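Local coordinates for protein peptidase M14, carboxypeptidase A (PDB 4XED) that is a calcium-binding PKD domain of an archaeal M14-like peptidase, probably an accessory module concerned with protein binding rather than catalysis, at residues D5-P10 and T30-G35; P15-I20 and E94-K99; N37-I42 and K79-L84; V75-A80 and S88-L93. All coordinates share one frame; numbering follows the deposited sequence.

Interaction 1 of 4, residues D5-P10 and T30-G35. With CA (calcium ion), chain B.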
loop_
_atom_site.group_PDB
_atom_site.type_symbol
_atom_site.label_atom_id
_atom_site.label_comp_id
_atom_site.label_asym_id
_atom_site.label_seq_id
_atom_site.Cartn_x
_atom_site.Cartn_y
_atom_site.Cartn_z
ATOM N N ASP A 5 9.104 -10.841 14.932
ATOM C CA ASP A 5 9.661 -9.732 14.140
ATOM C C ASP A 5 8.545 -9.036 13.376
ATOM O O ASP A 5 7.563 -9.673 13.022
ATOM C CB ASP A 5 10.706 -10.292 13.163
ATOM C CG ASP A 5 11.743 -11.148 13.853
ATOM O OD1 ASP A 5 12.499 -10.587 14.670
ATOM O OD2 ASP A 5 11.782 -12.389 13.600
ATOM N N PRO A 6 8.712 -7.735 13.080
ATOM C CA PRO A 6 7.683 -7.037 12.301
ATOM C C PRO A 6 7.781 -7.390 10.837
ATOM O O PRO A 6 8.827 -7.859 10.368
ATOM C CB PRO A 6 8.023 -5.560 12.508
ATOM C CG PRO A 6 9.489 -5.553 12.650
ATOM C CD PRO A 6 9.867 -6.855 13.347
ATOM N N PRO A 7 6.692 -7.163 10.091
ATOM C CA PRO A 7 6.800 -7.395 8.659
ATOM C C PRO A 7 7.858 -6.507 8.036
ATOM O O PRO A 7 8.207 -5.424 8.550
ATOM C CB PRO A 7 5.411 -7.006 8.130
ATOM C CG PRO A 7 4.496 -7.149 9.290
ATOM C CD PRO A 7 5.330 -6.728 10.473
ATOM N N ASN A 8 8.362 -6.991 6.906
ATOM C CA ASN A 8 9.198 -6.171 6.054
ATOM C C ASN A 8 8.415 -5.002 5.474
ATOM O O ASN A 8 7.185 -4.990 5.449
ATOM C CB ASN A 8 9.825 -7.057 4.998
ATOM C CG ASN A 8 10.788 -8.019 5.616
ATOM O OD1 ASN A 8 11.685 -7.612 6.340
ATOM N ND2 ASN A 8 10.557 -9.300 5.424
ATOM N N ILE A 9 9.122 -4.006 4.994
ATOM C CA ILE A 9 8.472 -2.855 4.427
ATOM C C ILE A 9 7.778 -3.249 3.123
ATOM O O ILE A 9 8.396 -3.862 2.226
ATOM C CB ILE A 9 9.524 -1.786 4.124
ATOM C CG1 ILE A 9 10.223 -1.353 5.401
ATOM C CG2 ILE A 9 8.889 -0.604 3.496
ATOM C CD1 ILE A 9 11.405 -0.419 5.203
ATOM N N PRO A 10 6.503 -2.849 2.954
ATOM C CA PRO A 10 5.835 -3.218 1.710
ATOM C C PRO A 10 6.390 -2.565 0.467
ATOM O O PRO A 10 6.928 -1.454 0.503
ATOM C CB PRO A 10 4.388 -2.764 1.943
ATOM C CG PRO A 10 4.220 -2.815 3.450
ATOM C CD PRO A 10 5.532 -2.351 3.958
ATOM N N THR A 30 4.245 -7.615 0.847
ATOM C CA THR A 30 5.368 -7.769 1.724
ATOM C C THR A 30 5.371 -9.189 2.273
ATOM O O THR A 30 4.450 -9.963 2.007
ATOM C CB THR A 30 5.353 -6.724 2.847
ATOM O OG1 THR A 30 6.672 -6.660 3.388
ATOM C CG2 THR A 30 4.359 -7.064 3.957
ATOM N N THR A 31 6.420 -9.504 3.016
ATOM C CA THR A 31 6.505 -10.740 3.779
ATOM C C THR A 31 6.752 -10.416 5.244
ATOM O O THR A 31 7.296 -9.380 5.600
ATOM C CB THR A 31 7.651 -11.654 3.272
ATOM O OG1 THR A 31 8.914 -11.021 3.454
ATOM C CG2 THR A 31 7.515 -11.960 1.807
ATOM N N ASP A 32 6.327 -11.338 6.100
ATOM C CA ASP A 32 6.688 -11.313 7.501
ATOM C C ASP A 32 7.766 -12.364 7.744
ATOM O O ASP A 32 7.610 -13.487 7.284
ATOM C CB ASP A 32 5.433 -11.573 8.345
ATOM C CG ASP A 32 5.715 -11.541 9.843
ATOM O OD1 ASP A 32 6.153 -12.590 10.392
ATOM O OD2 ASP A 32 5.552 -10.468 10.483
ATOM N N PRO A 33 8.827 -12.034 8.509
ATOM C CA PRO A 33 9.939 -12.973 8.692
ATOM C C PRO A 33 9.552 -14.253 9.389
ATOM O O PRO A 33 10.277 -15.240 9.258
ATOM C CB PRO A 33 10.924 -12.188 9.560
ATOM C CG PRO A 33 10.649 -10.768 9.286
ATOM C CD PRO A 33 9.160 -10.700 9.050
ATOM N N ASN A 34 8.449 -14.221 10.124
ATOM C CA ASN A 34 7.976 -15.380 10.866
ATOM C C ASN A 34 6.893 -16.124 10.116
ATOM O O ASN A 34 6.347 -17.108 10.628
ATOM C CB ASN A 34 7.443 -14.939 12.227
ATOM C CG ASN A 34 8.332 -13.912 12.891
ATOM O OD1 ASN A 34 7.989 -12.745 13.021
ATOM N ND2 ASN A 34 9.506 -14.351 13.307
ATOM N N GLY A 35 6.567 -15.632 8.918
ATOM C CA GLY A 35 5.508 -16.197 8.096
ATOM C C GLY A 35 4.099 -15.828 8.527
ATOM O O GLY A 35 3.130 -16.426 8.054
HETATM CA CA CA B . 5.995 -11.347 12.704
#

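Interaction 2 of 4, residues P15-I20 and E94-K99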
loop_
_atom_site.group_PDB
_atom_site.type_symbol
_atom_site.label_atom_id
_atom_site.label_comp_id
_atom_site.label_asym_id
_atom_site.label_seq_id
_atom_site.Cartn_x
_atom_site.Cartn_y
_atom_site.Cartn_z
ATOM N N PRO A 15 1.156 2.553 -12.009
ATOM C CA PRO A 15 1.433 3.745 -12.820
ATOM C C PRO A 15 1.788 4.958 -11.966
ATOM O O PRO A 15 1.108 5.265 -10.984
ATOM C CB PRO A 15 0.128 3.978 -13.552
ATOM C CG PRO A 15 -0.613 2.781 -13.445
ATOM C CD PRO A 15 -0.182 2.019 -12.243
ATOM N N THR A 16 2.824 5.681 -12.375
ATOM C CA THR A 16 3.294 6.851 -11.626
ATOM C C THR A 16 2.879 8.160 -12.274
ATOM O O THR A 16 3.187 9.234 -11.751
ATOM C CB THR A 16 4.821 6.833 -11.412
ATOM O OG1 THR A 16 5.438 6.879 -12.682
ATOM C CG2 THR A 16 5.274 5.596 -10.664
ATOM N N ASN A 17 2.230 8.070 -13.429
ATOM C CA ASN A 17 1.655 9.231 -14.094
ATOM C C ASN A 17 0.406 8.744 -14.785
ATOM O O ASN A 17 0.361 7.626 -15.296
ATOM C CB ASN A 17 2.638 9.836 -15.101
ATOM C CG ASN A 17 2.403 11.319 -15.330
ATOM O OD1 ASN A 17 1.270 11.759 -15.566
ATOM N ND2 ASN A 17 3.474 12.106 -15.243
ATOM N N GLY A 18 -0.621 9.566 -14.777
ATOM C CA GLY A 18 -1.857 9.213 -15.428
ATOM C C GLY A 18 -2.723 10.416 -15.655
ATOM O O GLY A 18 -2.278 11.570 -15.545
ATOM N N ASN A 19 -3.979 10.155 -15.978
ATOM C CA ASN A 19 -4.933 11.224 -16.190
ATOM C C ASN A 19 -5.933 11.278 -15.069
ATOM O O ASN A 19 -6.426 10.245 -14.577
ATOM C CB ASN A 19 -5.640 11.043 -17.518
ATOM C CG ASN A 19 -4.671 10.892 -18.646
ATOM O OD1 ASN A 19 -3.670 11.604 -18.718
ATOM N ND2 ASN A 19 -4.902 9.900 -19.479
ATOM N N ILE A 20 -6.216 12.497 -14.650
ATOM C CA ILE A 20 -7.145 12.735 -13.568
ATOM C C ILE A 20 -8.473 12.078 -13.929
ATOM O O ILE A 20 -8.976 12.281 -15.024
ATOM C CB ILE A 20 -7.366 14.262 -13.378
ATOM C CG1 ILE A 20 -6.084 14.935 -12.884
ATOM C CG2 ILE A 20 -8.465 14.518 -12.372
ATOM C CD1 ILE A 20 -6.070 16.435 -13.087
ATOM N N GLU A 94 5.361 7.630 -5.632
ATOM C CA GLU A 94 4.824 8.945 -6.000
ATOM C C GLU A 94 4.069 8.862 -7.329
ATOM O O GLU A 94 4.633 8.445 -8.351
ATOM C CB GLU A 94 5.973 9.935 -6.073
ATOM C CG GLU A 94 5.611 11.314 -6.480
ATOM C CD GLU A 94 6.809 12.064 -7.057
ATOM O OE1 GLU A 94 7.138 11.873 -8.268
ATOM O OE2 GLU A 94 7.416 12.831 -6.284
ATOM N N VAL A 95 2.812 9.286 -7.311
ATOM C CA VAL A 95 1.948 9.220 -8.489
ATOM C C VAL A 95 1.531 10.637 -8.880
ATOM O O VAL A 95 0.960 11.384 -8.075
ATOM C CB VAL A 95 0.699 8.416 -8.145
ATOM C CG1 VAL A 95 -0.246 8.360 -9.308
ATOM C CG2 VAL A 95 1.103 6.979 -7.741
ATOM N N THR A 96 1.819 11.010 -10.122
ATOM C CA THR A 96 1.525 12.350 -10.636
ATOM C C THR A 96 0.270 12.326 -11.518
ATOM O O THR A 96 0.133 11.508 -12.407
ATOM C CB THR A 96 2.724 12.901 -11.430
ATOM O OG1 THR A 96 3.868 12.931 -10.568
ATOM C CG2 THR A 96 2.449 14.281 -11.932
HETATM N N MSE A 97 -0.602 13.294 -11.265
HETATM C CA MSE A 97 -1.830 13.529 -12.020
HETATM C C MSE A 97 -1.819 14.968 -12.477
HETATM O O MSE A 97 -2.255 15.844 -11.750
HETATM C CB MSE A 97 -3.006 13.279 -11.094
HETATM C CG MSE A 97 -3.102 11.821 -10.637
HETATM SE SE MSE A 97 -3.762 10.676 -12.082
HETATM C CE MSE A 97 -2.647 9.123 -11.757
ATOM N N PRO A 98 -1.271 15.210 -13.664
ATOM C CA PRO A 98 -1.059 16.593 -14.111
ATOM C C PRO A 98 -2.285 17.232 -14.732
ATOM O O PRO A 98 -2.452 18.468 -14.634
ATOM C CB PRO A 98 0.055 16.456 -15.143
ATOM C CG PRO A 98 -0.042 15.061 -15.629
ATOM C CD PRO A 98 -0.587 14.235 -14.524
ATOM N N LYS A 99 -3.100 16.416 -15.388
ATOM C CA LYS A 99 -4.314 16.896 -16.071
ATOM C C LYS A 99 -5.324 15.753 -16.149
ATOM O O LYS A 99 -4.988 14.616 -15.802
ATOM C CB LYS A 99 -4.027 17.396 -17.507
ATOM C CG LYS A 99 -2.851 18.369 -17.691
ATOM C CD LYS A 99 -1.876 17.879 -18.753
ATOM C CE LYS A 99 -2.437 18.069 -20.150
ATOM N NZ LYS A 99 -1.561 18.926 -21.015
ATOM O OXT LYS A 99 -6.476 15.948 -16.565
#

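Interaction 3 of 4, residues N37-I42 and K79-L84. With CA (calcium ion), chain B; EDO (1,2-ethanediol), chain C.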
loop_
_atom_site.group_PDB
_atom_site.type_symbol
_atom_site.label_atom_id
_atom_site.label_comp_id
_atom_site.label_asym_id
_atom_site.label_seq_id
_atom_site.Cartn_x
_atom_site.Cartn_y
_atom_site.Cartn_z
ATOM N N ASN A 37 0.497 -14.005 9.024
ATOM C CA ASN A 37 -0.464 -13.223 8.276
ATOM C C ASN A 37 -0.320 -11.761 8.636
ATOM O O ASN A 37 0.106 -11.420 9.757
ATOM C CB ASN A 37 -1.881 -13.665 8.597
ATOM C CG ASN A 37 -2.233 -15.018 8.038
ATOM O OD1 ASN A 37 -1.556 -15.575 7.176
ATOM N ND2 ASN A 37 -3.321 -15.561 8.541
ATOM N N ILE A 38 -0.628 -10.887 7.683
ATOM C CA ILE A 38 -0.515 -9.440 7.914
ATOM C C ILE A 38 -1.700 -8.652 7.355
ATOM O O ILE A 38 -2.407 -9.111 6.452
ATOM C CB ILE A 38 0.826 -8.800 7.363
ATOM C CG1 ILE A 38 0.840 -8.624 5.827
ATOM C CG2 ILE A 38 2.035 -9.592 7.840
ATOM C CD1 ILE A 38 0.951 -9.884 5.029
ATOM N N THR A 39 -1.892 -7.449 7.891
ATOM C CA THR A 39 -2.848 -6.487 7.373
ATOM C C THR A 39 -2.058 -5.280 6.863
ATOM O O THR A 39 -0.947 -5.025 7.324
ATOM C CB THR A 39 -3.897 -6.032 8.409
ATOM O OG1 THR A 39 -3.252 -5.555 9.596
ATOM C CG2 THR A 39 -4.844 -7.184 8.744
ATOM N N TYR A 40 -2.628 -4.556 5.907
ATOM C CA TYR A 40 -1.994 -3.397 5.308
ATOM C C TYR A 40 -2.740 -2.108 5.646
ATOM O O TYR A 40 -3.963 -2.090 5.700
ATOM C CB TYR A 40 -1.956 -3.532 3.781
ATOM C CG TYR A 40 -1.087 -4.650 3.254
ATOM C CD1 TYR A 40 0.273 -4.451 3.006
ATOM C CD2 TYR A 40 -1.619 -5.903 3.002
ATOM C CE1 TYR A 40 1.077 -5.472 2.509
ATOM C CE2 TYR A 40 -0.823 -6.943 2.516
ATOM C CZ TYR A 40 0.525 -6.712 2.263
ATOM O OH TYR A 40 1.386 -7.683 1.795
ATOM N N TYR A 41 -1.974 -1.041 5.840
ATOM C CA TYR A 41 -2.505 0.316 6.001
ATOM C C TYR A 41 -1.965 1.085 4.809
ATOM O O TYR A 41 -0.757 1.223 4.652
ATOM C CB TYR A 41 -2.083 0.945 7.332
ATOM C CG TYR A 41 -2.748 2.251 7.617
ATOM C CD1 TYR A 41 -2.405 3.402 6.917
ATOM C CD2 TYR A 41 -3.716 2.359 8.618
ATOM C CE1 TYR A 41 -2.994 4.591 7.177
ATOM C CE2 TYR A 41 -4.327 3.585 8.893
ATOM C CZ TYR A 41 -3.956 4.699 8.153
ATOM O OH TYR A 41 -4.504 5.945 8.385
ATOM N N ILE A 42 -2.865 1.519 3.928
ATOM C CA ILE A 42 -2.519 2.222 2.698
ATOM C C ILE A 42 -3.039 3.661 2.782
ATOM O O ILE A 42 -4.211 3.892 3.109
ATOM C CB ILE A 42 -3.133 1.514 1.489
ATOM C CG1 ILE A 42 -2.583 0.078 1.383
ATOM C CG2 ILE A 42 -2.939 2.317 0.202
ATOM C CD1 ILE A 42 -3.355 -0.780 0.422
ATOM N N LYS A 79 2.097 0.407 4.802
ATOM C CA LYS A 79 2.786 -0.314 5.890
ATOM C C LYS A 79 1.973 -1.567 6.222
ATOM O O LYS A 79 0.825 -1.698 5.774
ATOM C CB LYS A 79 3.015 0.576 7.111
ATOM C CG LYS A 79 1.751 1.040 7.784
ATOM C CD LYS A 79 2.024 1.883 9.033
ATOM C CE LYS A 79 0.722 2.560 9.519
ATOM N NZ LYS A 79 0.926 3.222 10.863
ATOM N N ALA A 80 2.581 -2.488 6.963
ATOM C CA ALA A 80 1.904 -3.730 7.274
ATOM C C ALA A 80 2.130 -4.029 8.757
ATOM O O ALA A 80 3.131 -3.627 9.363
ATOM C CB ALA A 80 2.452 -4.860 6.438
ATOM N N LYS A 81 1.221 -4.790 9.362
ATOM C CA LYS A 81 1.432 -5.264 10.718
ATOM C C LYS A 81 1.006 -6.709 10.783
ATOM O O LYS A 81 0.100 -7.155 10.090
ATOM C CB LYS A 81 0.685 -4.431 11.745
ATOM C CG LYS A 81 -0.795 -4.669 11.799
ATOM C CD LYS A 81 -1.458 -3.728 12.816
ATOM C CE LYS A 81 -2.945 -3.881 12.765
ATOM N NZ LYS A 81 -3.622 -3.040 13.791
ATOM N N ASP A 82 1.701 -7.467 11.601
ATOM C CA ASP A 82 1.335 -8.849 11.754
ATOM C C ASP A 82 0.207 -9.044 12.776
ATOM O O ASP A 82 -0.361 -8.094 13.256
ATOM C CB ASP A 82 2.580 -9.689 12.074
ATOM C CG ASP A 82 3.271 -9.331 13.384
ATOM O OD1 ASP A 82 2.693 -8.665 14.257
ATOM O OD2 ASP A 82 4.423 -9.792 13.552
ATOM N N ILE A 83 -0.114 -10.301 13.097
ATOM C CA ILE A 83 -1.233 -10.624 13.959
ATOM C C ILE A 83 -0.991 -10.128 15.373
ATOM O O ILE A 83 -1.946 -9.802 16.078
ATOM C CB ILE A 83 -1.511 -12.151 13.952
ATOM C CG1 ILE A 83 -1.800 -12.608 12.522
ATOM C CG2 ILE A 83 -2.648 -12.523 14.886
ATOM C CD1 ILE A 83 -2.845 -11.746 11.760
ATOM N N LEU A 84 0.272 -10.048 15.780
ATOM C CA LEU A 84 0.669 -9.456 17.057
ATOM C C LEU A 84 0.796 -7.928 17.031
ATOM O O LEU A 84 1.231 -7.316 18.004
ATOM C CB LEU A 84 1.980 -10.096 17.527
ATOM C CG LEU A 84 1.850 -11.569 17.961
ATOM C CD1 LEU A 84 3.202 -12.230 18.048
ATOM C CD2 LEU A 84 1.090 -11.756 19.286
HETATM CA CA CA B . 5.995 -11.347 12.704
HETATM C C1 EDO C . -2.027 5.338 11.224
HETATM O O1 EDO C . -1.591 4.071 11.691
HETATM C C2 EDO C . -0.986 5.862 10.249
HETATM O O2 EDO C . -1.076 7.292 10.187
HETATM O O HOH W 1 -2.786 -7.635 11.460
#

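Interaction 4 of 4, residues V75-A80 and S88-L93. With EDO (1,2-ethanediol), chain C.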
loop_
_atom_site.group_PDB
_atom_site.type_symbol
_atom_site.label_atom_id
_atom_site.label_comp_id
_atom_site.label_asym_id
_atom_site.label_seq_id
_atom_site.Cartn_x
_atom_site.Cartn_y
_atom_site.Cartn_z
ATOM N N VAL A 75 1.562 10.948 -2.771
ATOM C CA VAL A 75 2.474 9.967 -2.205
ATOM C C VAL A 75 1.663 8.796 -1.673
ATOM O O VAL A 75 1.023 8.888 -0.620
ATOM C CB VAL A 75 3.340 10.569 -1.109
ATOM C CG1 VAL A 75 4.341 9.557 -0.665
ATOM C CG2 VAL A 75 4.033 11.822 -1.616
ATOM N N VAL A 76 1.639 7.709 -2.444
ATOM C CA VAL A 76 0.965 6.499 -2.014
ATOM C C VAL A 76 1.921 5.791 -1.038
ATOM O O VAL A 76 3.110 5.626 -1.345
ATOM C CB VAL A 76 0.657 5.588 -3.201
ATOM C CG1 VAL A 76 0.062 4.280 -2.756
ATOM C CG2 VAL A 76 -0.249 6.310 -4.187
ATOM N N ARG A 77 1.428 5.399 0.131
ATOM C CA ARG A 77 2.273 4.727 1.114
ATOM C C ARG A 77 1.555 3.503 1.640
ATOM O O ARG A 77 0.316 3.478 1.749
ATOM C CB ARG A 77 2.634 5.659 2.281
ATOM C CG ARG A 77 3.256 6.968 1.844
ATOM C CD ARG A 77 4.043 7.579 2.995
ATOM N NE ARG A 77 3.211 7.861 4.152
ATOM C CZ ARG A 77 3.679 8.208 5.341
ATOM N NH1 ARG A 77 4.985 8.349 5.550
ATOM N NH2 ARG A 77 2.839 8.455 6.313
ATOM N N ALA A 78 2.341 2.481 1.984
ATOM C CA ALA A 78 1.790 1.286 2.588
ATOM C C ALA A 78 2.701 0.770 3.674
ATOM O O ALA A 78 3.908 0.691 3.507
ATOM C CB ALA A 78 1.555 0.211 1.548
ATOM N N LYS A 79 2.097 0.407 4.802
ATOM C CA LYS A 79 2.786 -0.314 5.890
ATOM C C LYS A 79 1.973 -1.567 6.222
ATOM O O LYS A 79 0.825 -1.698 5.774
ATOM C CB LYS A 79 3.015 0.576 7.111
ATOM C CG LYS A 79 1.751 1.040 7.784
ATOM C CD LYS A 79 2.024 1.883 9.033
ATOM C CE LYS A 79 0.722 2.560 9.519
ATOM N NZ LYS A 79 0.926 3.222 10.863
ATOM N N ALA A 80 2.581 -2.488 6.963
ATOM C CA ALA A 80 1.904 -3.730 7.274
ATOM C C ALA A 80 2.130 -4.029 8.757
ATOM O O ALA A 80 3.131 -3.627 9.363
ATOM C CB ALA A 80 2.452 -4.860 6.438
ATOM N N SER A 88 5.469 -2.530 10.452
ATOM C CA SER A 88 6.577 -2.174 9.570
ATOM C C SER A 88 6.689 -0.668 9.346
ATOM O O SER A 88 5.827 0.101 9.709
ATOM C CB SER A 88 6.381 -2.843 8.213
ATOM O OG SER A 88 5.426 -2.153 7.419
ATOM N N SER A 89 7.780 -0.283 8.697
ATOM C CA SER A 89 7.927 1.038 8.099
ATOM C C SER A 89 7.114 1.143 6.795
ATOM O O SER A 89 6.519 0.167 6.367
ATOM C CB SER A 89 9.404 1.361 7.881
ATOM O OG SER A 89 9.987 1.688 9.114
ATOM N N TRP A 90 7.121 2.304 6.158
ATOM C CA TRP A 90 6.289 2.516 5.001
ATOM C C TRP A 90 7.059 2.330 3.703
ATOM O O TRP A 90 8.190 2.837 3.557
ATOM C CB TRP A 90 5.838 3.959 4.971
ATOM C CG TRP A 90 5.019 4.502 6.081
ATOM C CD1 TRP A 90 5.451 5.192 7.169
ATOM C CD2 TRP A 90 3.591 4.497 6.140
ATOM N NE1 TRP A 90 4.378 5.604 7.910
ATOM C CE2 TRP A 90 3.220 5.199 7.302
ATOM C CE3 TRP A 90 2.589 3.972 5.330
ATOM C CZ2 TRP A 90 1.898 5.398 7.667
ATOM C CZ3 TRP A 90 1.253 4.199 5.689
ATOM C CH2 TRP A 90 0.937 4.904 6.850
ATOM N N GLY A 91 6.437 1.673 2.734
ATOM C CA GLY A 91 6.884 1.716 1.353
ATOM C C GLY A 91 6.126 2.835 0.670
ATOM O O GLY A 91 5.004 3.160 1.085
ATOM N N THR A 92 6.725 3.474 -0.330
ATOM C CA THR A 92 6.114 4.639 -0.966
ATOM C C THR A 92 6.308 4.660 -2.477
ATOM O O THR A 92 7.336 4.179 -3.005
ATOM C CB THR A 92 6.644 5.981 -0.375
ATOM O OG1 THR A 92 7.916 6.323 -0.929
ATOM C CG2 THR A 92 6.756 5.949 1.150
ATOM N N LEU A 93 5.309 5.220 -3.161
ATOM C CA LEU A 93 5.342 5.446 -4.605
ATOM C C LEU A 93 4.670 6.766 -4.890
ATOM O O LEU A 93 3.527 6.987 -4.493
ATOM C CB LEU A 93 4.573 4.338 -5.316
ATOM C CG LEU A 93 4.631 4.336 -6.840
ATOM C CD1 LEU A 93 6.031 4.044 -7.385
ATOM C CD2 LEU A 93 3.627 3.354 -7.430
HETATM C C1 EDO C . -2.027 5.338 11.224
HETATM O O1 EDO C . -1.591 4.071 11.691
HETATM C C2 EDO C . -0.986 5.862 10.249
HETATM O O2 EDO C . -1.076 7.292 10.187
#

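Interaction 1 of 4, residues D5-P10 and T30-G35
Asp5 and Asn34 meet at a calcium ion and are also hydrogen-bonded to each other beside it. The backbone O of Asp5 lies 2.3 Å and Asn34 OD1 2.5 Å from the calcium ion. Asp32, its CG anti to the backbone N (chi1 -179°), carries both carboxylate oxygens to the metal, OD2 at 2.4 Å from the calcium ion. Asn4, Asp36 and Asp82 complete a shell wholly of oxygen, the ligand calcium prefers. Asparagine suits position 34 because its amide has two different ends: OD1 also accepts from Asp5 N at 2.9 Å, while ND2 donates to Asp5 OD2 at 3.0 Å. Together these bonds fix the amide's rotation, with OD1 on the metal. Behind this shell, Asp32 OD1 accepts from Asn34 N in an Asx turn, and Gly35, at positive phi, ends the type I turn begun at Asp32. Farther along, Asn8 N bonds to Thr31 O (2.9 Å), and Asn8 ND2 finds Thr31 OG1 in its amide plane at 3.1 Å. Thr30 OG1 donates to Asn8 O at 2.7 Å. These loops lie against the four-stranded sheet: Pro7 and Pro10 pack on Ala80 of strand 72-82, and Asp32 on Ile38 of strand 38-43.

Interaction 2 of 4, residues P15-I20 and E94-K99
Thr16 and Thr96 begin a short run of backbone hydrogen bonds: Thr96 N donates almost straight to Thr16 O, at 2.8 Å and 174°. Gly18 N returns a longer bond of 3.2 Å to Thr96 O, which makes Asn17 and Thr96 a single beta bridge. Near the chain end, Ile20 N donates to Lys99 O at 2.7 Å; this oxygen belongs to the terminal carboxylate, an anionic acceptor that probably strengthens the bond. Tyr24 and Tyr26 of strand 24-29 bond by their hydroxyls to Asn19 N and Pro15 O. A CA-H...O contact, Asn17 CA to Thr96 O at 3.2 Å, fills in between. In the beta sandwich formed by the domain's two sheets, 15-20 is the loop from strand 11-13 to strand 24-29 of one sheet, whereas 94-99 carries the outermost strand of the other, so the contact ties the sheets at one edge. Apolar packing centres on buried Met97, a selenomethionine that also touches Trp68 and Tyr24. Its chi2 (-74°) folds SE over to the Gly18 backbone, and the bare glycine lets CE lie 3.7 Å from Gly18 N. Ile20 CG1 rests on Met97 CB at 3.9 Å. At the surface, Pro98, which has no N-H to offer, sets ring carbon CD 3.3 Å from Gly18 O.

Interaction 3 of 4, residues N37-I42 and K79-L84
Lys79 and Tyr41 form a hydrogen-bonded pair of two antiparallel neighbours, strands 38-43 and 72-82, inside the four-stranded sheet of this PKD beta sandwich. Tyr41 N donates to Lys79 O at 2.9 Å, and Lys79 N answers to Tyr41 O. Their side chains run alongside each other on the face that also carries Thr39 and Lys81: Lys79 CG sits 3.9 Å from Tyr41 CB, because chi1 of Lys79 (64°) sets CG between the backbone N and the carbonyl carbon. The ammonium end has a salt bridge to Glu87 and donates to an ethanediol O1, with NZ to O1 at 2.8 Å; that ethanediol lies over a face of the Tyr41 ring. An alanine in place of Tyr41 would probably leave Trp52 of strand 49-56 without its edge-to-face mate and open a gap beside Lys79 CE, which would keep Trp90 as a neighbour. Ala80 turns to the face of Ile38 and Tyr40, where its small CB fits 4.1 Å from both Ile38 CG1 and Tyr40 CD1; the Tyr40 hydroxyl goes on to bond with Thr30 N. Lys81 pairs with Thr39 through two backbone bonds, and Thr39 OG1 shares a water with Lys81 O. Asp82 sends OD2 to the calcium ion at 2.4 Å, while OD1 accepts from Tyr86 N. Ile83 then folds back to the start of the other strand, its CD1 3.8 Å from Asn37 CB.

Interaction 4 of 4, residues V75-A80 and S88-L93
Trp90 is held between two basic side chains, Arg77 on one face of its indole and Lys79 on the other. The Arg77 guanidinium lies nearly flat on the ring, planes 16° apart, with CZ 3.6 Å from the centroid of the five-membered ring, a cation-pi stack. A salt bridge from Arg77 NE to Glu43 fixes the group from outside. Against the opposite face, the extended Lys79 chain lays CD 3.8 Å from the six-membered ring centroid, a CH-pi contact. An alanine in place of Trp90 would probably open a gap between these two chains and free the guanidinium to turn about its salt bridge. Thr92, beside Arg77 on the same side of the sheet, sets CG2 3.7 Å from Arg77 CD. In the backbone, Val76 with Leu93 and Ala78 with Gly91 form antiparallel hydrogen-bonded pairs. Where that pattern ends, chi1 of Ser88 (78°) places OG to accept from Ala80 N at 2.9 Å, as a strand carbonyl would; being a hydroxyl, it also donates to Ser89 O. Ser88 N bonds to Ala80 O. The contact is the beta hairpin of strands 72-82 and 91-97: Ala78 packs on Phe28 and Leu93 on Tyr26 of strand 24-29, and Ala78 also on Ile42 of the neighbouring strand 38-43.

Overall arrangement
Interactions 3 and 4 share Lys79 and Ala80 and flank strand 72-82, joining it to 38-43 and to 91-97; both are partly buried sheet pairings, apolar inside, with aromatic and basic side chains outside. Interactions 1 and 2 hold loops at opposite ends of the elongated sandwich, their centres 29 Å apart. Interaction 1, also partly buried, is polar and metal-centred, and it meets interaction 3 at the calcium ion, where Asp82 joins Asp5, Asp32 and Asn34. Interaction 2 is the surface contact, without metal, relying on backbone bonds and a few apolar groups; it continues strand 91-97 from interaction 4, with Val95 packing against Val76.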